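Local coordinates for protein interleukin-2 receptor subunit beta (Mus musculus, PDB 6DG5) that probably binds interleukin-2 as a receptor subunit and passes on its mitogenic signal, and probably also takes part in signalling by interleukin-15, at residues L116-T120 with Q121-I125; S130-S133 with H134-P138. One frame throughout, in Å; residues are numbered along the deposited sequence.

Interaction 1: residues L116-T120 with Q121-I125; sequences LHIDT and QRCNI. With NAG (2-acetamido-2-deoxy-beta-D-glucopyranose), chain D.
His117 pairs with Asn124, and Ile118 with Cys123, where strands 111-118 and 123-128 form an antiparallel beta hairpin of the fibronectin type III domain. His117 O accepts a hydrogen bond from Asn124 N at 2.9 Å. Leu116 N donates to Asn124 O. A tight turn through Thr120 and Gln121 joins the strands and is closed by Asp119 N to Arg122 O at 2.6 Å.

The side chains sort onto two faces. Ile118 and Cys123 point to the face that packs on Phe204 of strand 202-205, and there Ile118 CD1 lies 4.2 Å from Cys123 SG. His117 and Asn124 point to the other side. There Arg122 CB meets the edge of the His117 ring, 4.2 Å from its CE1.

Beside the turn, Asp119 and Arg122 run alongside each other and point the same way. Their CB atoms are 3.7 Å apart, but the charged ends do not touch, and the carboxylate and guanidinium planes are 44° apart. Asp119 instead turns its carboxylate back to its own chain. OD1 takes the N-H of Thr120 at 2.8 Å through its anti lone pair. An alanine at Asp119 has no carboxylate, so the Thr120 N-H would probably lose this acceptor and Arg122 a nearby negative charge.

Asn124 carries the glycan. Its CG stands anti to the backbone N (chi1 -168°), which carries the amide to the face shared with His117, beside Trp167 and Phe169. The first sugar is joined there by a covalent bond of 1.4 Å between Asn124 ND2 and NAG C1. Across the strand pair, the Leu116 methyl CD1 lies 3.3 Å from O6 of the same sugar.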
loop_
_atom_site.group_PDB
_atom_site.type_symbol
_atom_site.label_atom_id
_atom_site.label_comp_id
_atom_site.label_asym_id
_atom_site.label_seq_id
_atom_site.Cartn_x
_atom_site.Cartn_y
_atom_site.Cartn_z
ATOM N N LEU B 116 -12.893 -24.450 -0.358
ATOM C CA LEU B 116 -12.716 -24.739 -1.776
ATOM C C LEU B 116 -12.255 -26.171 -2.013
ATOM O O LEU B 116 -12.712 -26.819 -2.958
ATOM C CB LEU B 116 -11.717 -23.760 -2.400
ATOM C CG LEU B 116 -12.170 -22.305 -2.528
ATOM C CD1 LEU B 116 -11.143 -21.494 -3.300
ATOM C CD2 LEU B 116 -13.531 -22.224 -3.196
ATOM N N HIS B 117 -11.355 -26.676 -1.174
ATOM C CA HIS B 117 -10.926 -28.064 -1.243
ATOM C C HIS B 117 -10.866 -28.624 0.166
ATOM O O HIS B 117 -10.489 -27.916 1.102
ATOM C CB HIS B 117 -9.559 -28.202 -1.921
ATOM C CG HIS B 117 -8.961 -29.569 -1.798
ATOM N ND1 HIS B 117 -7.909 -29.847 -0.952
ATOM C CD2 HIS B 117 -9.279 -30.737 -2.402
ATOM C CE1 HIS B 117 -7.596 -31.127 -1.048
ATOM N NE2 HIS B 117 -8.412 -31.690 -1.921
ATOM N N ILE B 118 -11.246 -29.889 0.320
ATOM C CA ILE B 118 -11.156 -30.550 1.617
ATOM C C ILE B 118 -10.795 -32.014 1.389
ATOM O O ILE B 118 -11.413 -32.696 0.567
ATOM C CB ILE B 118 -12.464 -30.388 2.423
ATOM C CG1 ILE B 118 -12.361 -31.140 3.748
ATOM C CG2 ILE B 118 -13.683 -30.820 1.603
ATOM C CD1 ILE B 118 -13.116 -30.491 4.872
ATOM N N ASP B 119 -9.770 -32.481 2.101
ATOM C CA ASP B 119 -9.260 -33.840 1.962
ATOM C C ASP B 119 -9.490 -34.628 3.250
ATOM O O ASP B 119 -10.305 -34.245 4.098
ATOM C CB ASP B 119 -7.763 -33.799 1.629
ATOM C CG ASP B 119 -7.335 -34.891 0.676
ATOM O OD1 ASP B 119 -7.793 -36.044 0.821
ATOM O OD2 ASP B 119 -6.546 -34.571 -0.232
ATOM N N THR B 120 -8.777 -35.739 3.409
ATOM C CA THR B 120 -8.787 -36.389 4.708
ATOM C C THR B 120 -7.926 -35.631 5.701
ATOM O O THR B 120 -8.207 -35.658 6.903
ATOM C CB THR B 120 -8.313 -37.837 4.601
ATOM O OG1 THR B 120 -7.008 -37.876 4.009
ATOM C CG2 THR B 120 -9.281 -38.649 3.766
ATOM N N GLN B 121 -6.892 -34.935 5.220
ATOM C CA GLN B 121 -6.011 -34.157 6.080
ATOM C C GLN B 121 -5.783 -32.730 5.602
ATOM O O GLN B 121 -5.234 -31.928 6.365
ATOM C CB GLN B 121 -4.644 -34.850 6.220
ATOM C CG GLN B 121 -4.704 -36.245 6.817
ATOM C CD GLN B 121 -3.460 -36.590 7.614
ATOM O OE1 GLN B 121 -3.442 -36.473 8.840
ATOM N NE2 GLN B 121 -2.414 -37.021 6.921
ATOM N N ARG B 122 -6.175 -32.388 4.379
ATOM C CA ARG B 122 -5.953 -31.063 3.823
ATOM C C ARG B 122 -7.274 -30.314 3.690
ATOM O O ARG B 122 -8.349 -30.915 3.594
ATOM C CB ARG B 122 -5.261 -31.152 2.455
ATOM C CG ARG B 122 -3.955 -31.939 2.459
ATOM C CD ARG B 122 -3.676 -32.545 1.087
ATOM N NE ARG B 122 -3.036 -31.606 0.169
ATOM C CZ ARG B 122 -1.857 -31.815 -0.409
ATOM N NH1 ARG B 122 -1.192 -32.939 -0.175
ATOM N NH2 ARG B 122 -1.347 -30.908 -1.230
ATOM N N CYS B 123 -7.180 -28.983 3.687
ATOM C CA CYS B 123 -8.352 -28.121 3.568
ATOM C C CYS B 123 -7.951 -26.688 3.245
ATOM O O CYS B 123 -7.076 -26.119 3.906
ATOM C CB CYS B 123 -9.180 -28.154 4.853
ATOM S SG CYS B 123 -10.615 -27.062 4.828
ATOM N N ASN B 124 -8.592 -26.099 2.236
ATOM C CA ASN B 124 -8.322 -24.732 1.802
ATOM C C ASN B 124 -9.588 -23.906 1.990
ATOM O O ASN B 124 -10.639 -24.238 1.432
ATOM C CB ASN B 124 -7.855 -24.706 0.343
ATOM C CG ASN B 124 -7.294 -23.356 -0.075
ATOM O OD1 ASN B 124 -7.291 -22.402 0.702
ATOM N ND2 ASN B 124 -6.806 -23.278 -1.314
ATOM N N ILE B 125 -9.483 -22.834 2.774
ATOM C CA ILE B 125 -10.624 -22.019 3.174
ATOM C C ILE B 125 -10.402 -20.592 2.690
ATOM O O ILE B 125 -9.331 -20.019 2.912
ATOM C CB ILE B 125 -10.821 -22.050 4.699
ATOM C CG1 ILE B 125 -11.220 -23.457 5.153
ATOM C CG2 ILE B 125 -11.856 -21.020 5.134
ATOM C CD1 ILE B 125 -10.735 -23.808 6.542
HETATM C C1 NAG D . -6.242 -22.069 -1.874
HETATM C C2 NAG D . -4.999 -22.348 -2.728
HETATM C C3 NAG D . -4.487 -21.057 -3.379
HETATM C C4 NAG D . -5.609 -20.321 -4.103
HETATM C C5 NAG D . -6.803 -20.142 -3.169
HETATM C C6 NAG D . -8.005 -19.525 -3.845
HETATM C C7 NAG D . -3.064 -23.834 -2.427
HETATM C C8 NAG D . -2.049 -24.365 -1.459
HETATM N N2 NAG D . -3.949 -22.963 -1.930
HETATM O O3 NAG D . -3.450 -21.384 -4.297
HETATM O O4 NAG D . -5.160 -19.032 -4.514
HETATM O O5 NAG D . -7.225 -21.415 -2.662
HETATM O O6 NAG D . -8.480 -20.330 -4.916
HETATM O O7 NAG D . -3.079 -24.178 -3.605
#

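Interaction 2: residues S130-S133 with H134-P138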
loop_
_atom_site.group_PDB
_atom_site.type_symbol
_atom_site.label_atom_id
_atom_site.label_comp_id
_atom_site.label_asym_id
_atom_site.label_seq_id
_atom_site.Cartn_x
_atom_site.Cartn_y
_atom_site.Cartn_z
ATOM N N SER B 130 -14.746 -6.546 2.866
ATOM C CA SER B 130 -15.535 -5.405 2.428
ATOM C C SER B 130 -15.146 -4.173 3.230
ATOM O O SER B 130 -14.592 -4.270 4.328
ATOM C CB SER B 130 -17.041 -5.666 2.576
ATOM O OG SER B 130 -17.489 -6.646 1.657
ATOM N N GLN B 131 -15.446 -3.004 2.657
ATOM C CA GLN B 131 -15.259 -1.713 3.324
ATOM C C GLN B 131 -13.807 -1.489 3.738
ATOM O O GLN B 131 -13.523 -0.931 4.801
ATOM C CB GLN B 131 -16.194 -1.575 4.527
ATOM C CG GLN B 131 -17.580 -1.078 4.169
ATOM C CD GLN B 131 -18.667 -1.800 4.930
ATOM O OE1 GLN B 131 -19.155 -1.316 5.952
ATOM N NE2 GLN B 131 -19.055 -2.968 4.434
ATOM N N VAL B 132 -12.877 -1.925 2.894
ATOM C CA VAL B 132 -11.452 -1.716 3.120
ATOM C C VAL B 132 -10.995 -0.584 2.214
ATOM O O VAL B 132 -11.148 -0.655 0.989
ATOM C CB VAL B 132 -10.643 -2.996 2.860
ATOM C CG1 VAL B 132 -9.172 -2.747 3.147
ATOM C CG2 VAL B 132 -11.170 -4.136 3.712
ATOM N N SER B 133 -10.434 0.460 2.815
ATOM C CA SER B 133 -10.037 1.636 2.058
ATOM C C SER B 133 -8.818 1.343 1.195
ATOM O O SER B 133 -7.957 0.534 1.547
ATOM C CB SER B 133 -9.732 2.798 2.999
ATOM O OG SER B 133 -9.286 3.933 2.278
ATOM N N HIS B 134 -8.758 2.015 0.042
ATOM C CA HIS B 134 -7.550 1.976 -0.774
ATOM C C HIS B 134 -6.363 2.564 -0.026
ATOM O O HIS B 134 -5.212 2.220 -0.317
ATOM C CB HIS B 134 -7.780 2.732 -2.079
ATOM C CG HIS B 134 -8.101 4.181 -1.886
ATOM N ND1 HIS B 134 -9.257 4.611 -1.271
ATOM C CD2 HIS B 134 -7.416 5.300 -2.220
ATOM C CE1 HIS B 134 -9.273 5.931 -1.238
ATOM N NE2 HIS B 134 -8.168 6.374 -1.811
ATOM N N TYR B 135 -6.628 3.448 0.942
ATOM C CA TYR B 135 -5.561 4.025 1.752
ATOM C C TYR B 135 -4.794 2.950 2.512
ATOM O O TYR B 135 -3.572 3.053 2.685
ATOM C CB TYR B 135 -6.146 5.040 2.736
ATOM C CG TYR B 135 -6.643 6.329 2.124
ATOM C CD1 TYR B 135 -5.975 6.924 1.061
ATOM C CD2 TYR B 135 -7.777 6.956 2.619
ATOM C CE1 TYR B 135 -6.428 8.108 0.507
ATOM C CE2 TYR B 135 -8.236 8.138 2.075
ATOM C CZ TYR B 135 -7.561 8.710 1.017
ATOM O OH TYR B 135 -8.024 9.888 0.476
ATOM N N ILE B 136 -5.490 1.914 2.976
ATOM C CA ILE B 136 -4.900 0.888 3.825
ATOM C C ILE B 136 -4.949 -0.497 3.203
ATOM O O ILE B 136 -4.477 -1.452 3.825
ATOM C CB ILE B 136 -5.574 0.860 5.213
ATOM C CG1 ILE B 136 -7.062 0.540 5.067
ATOM C CG2 ILE B 136 -5.379 2.185 5.925
ATOM C CD1 ILE B 136 -7.708 0.055 6.339
ATOM N N GLU B 137 -5.516 -0.638 2.005
ATOM C CA GLU B 137 -5.684 -1.965 1.417
ATOM C C GLU B 137 -4.381 -2.744 1.255
ATOM O O GLU B 137 -4.394 -3.959 1.516
ATOM C CB GLU B 137 -6.407 -1.854 0.068
ATOM C CG GLU B 137 -6.904 -3.192 -0.452
ATOM C CD GLU B 137 -7.213 -3.168 -1.935
ATOM O OE1 GLU B 137 -7.841 -2.200 -2.406
ATOM O OE2 GLU B 137 -6.814 -4.120 -2.636
ATOM N N PRO B 138 -3.253 -2.152 0.843
ATOM C CA PRO B 138 -2.030 -2.962 0.709
ATOM C C PRO B 138 -1.478 -3.470 2.030
ATOM O O PRO B 138 -0.667 -4.407 2.020
ATOM C CB PRO B 138 -1.044 -2.003 0.027
ATOM C CG PRO B 138 -1.549 -0.648 0.357
ATOM C CD PRO B 138 -3.039 -0.780 0.347
#
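Ser133 O accepts a backbone hydrogen bond from Ile136 N at 3.2 Å, closing a turn in the loop between strands 123-128 and 140-148, and Glu137 N adds a weak bond to the same oxygen. Ile136 N comes in above the carbonyl plane, not along a lone pair.

The Ser133 side chain grips the turn as well. Its OG is anti to the backbone N (chi1 177°), which swings it forward over the start of the turn. There it accepts a hydrogen bond from Tyr135 N at 3.0 Å, which makes an ST turn. The same OG is hydrogen-bonded to Gln71 OE1. Val132 CG1 packs against Glu137 CA at 4.0 Å. Glu137 itself reaches out to a salt bridge with Arg164.

The rings of His134 and Tyr135 lie together, with His134 NE2 3.4 Å above the Tyr135 ring plane, offset toward the rim. His134 NE2 and Tyr135 OH each form a hydrogen bond with an acidic side chain of another protein chain. This is consistent with the ligand-contacting loops of class I cytokine receptors. The chemistry thus implies a division of labour: Ser133 fixes the bend, and the two rings offer polar ends to the partner protein.

How the interactions relate
Both contacts lie in the fibronectin type III domain and follow each other along the chain. Strand 123-128 begins in interaction 1 and leads to the loop that holds interaction 2. Their centres are about 29 Å apart and their nearest atoms about 15 Å, so they do not touch. Interaction 1 is a partly buried hairpin end that carries the glycan of Asn124. Interaction 2 is a buried loop next to the N-terminal domain, with Ser14 and Gln71 among its partners. It touches another glycan at Gln131 and offers His134 and Tyr135 to another protein chain.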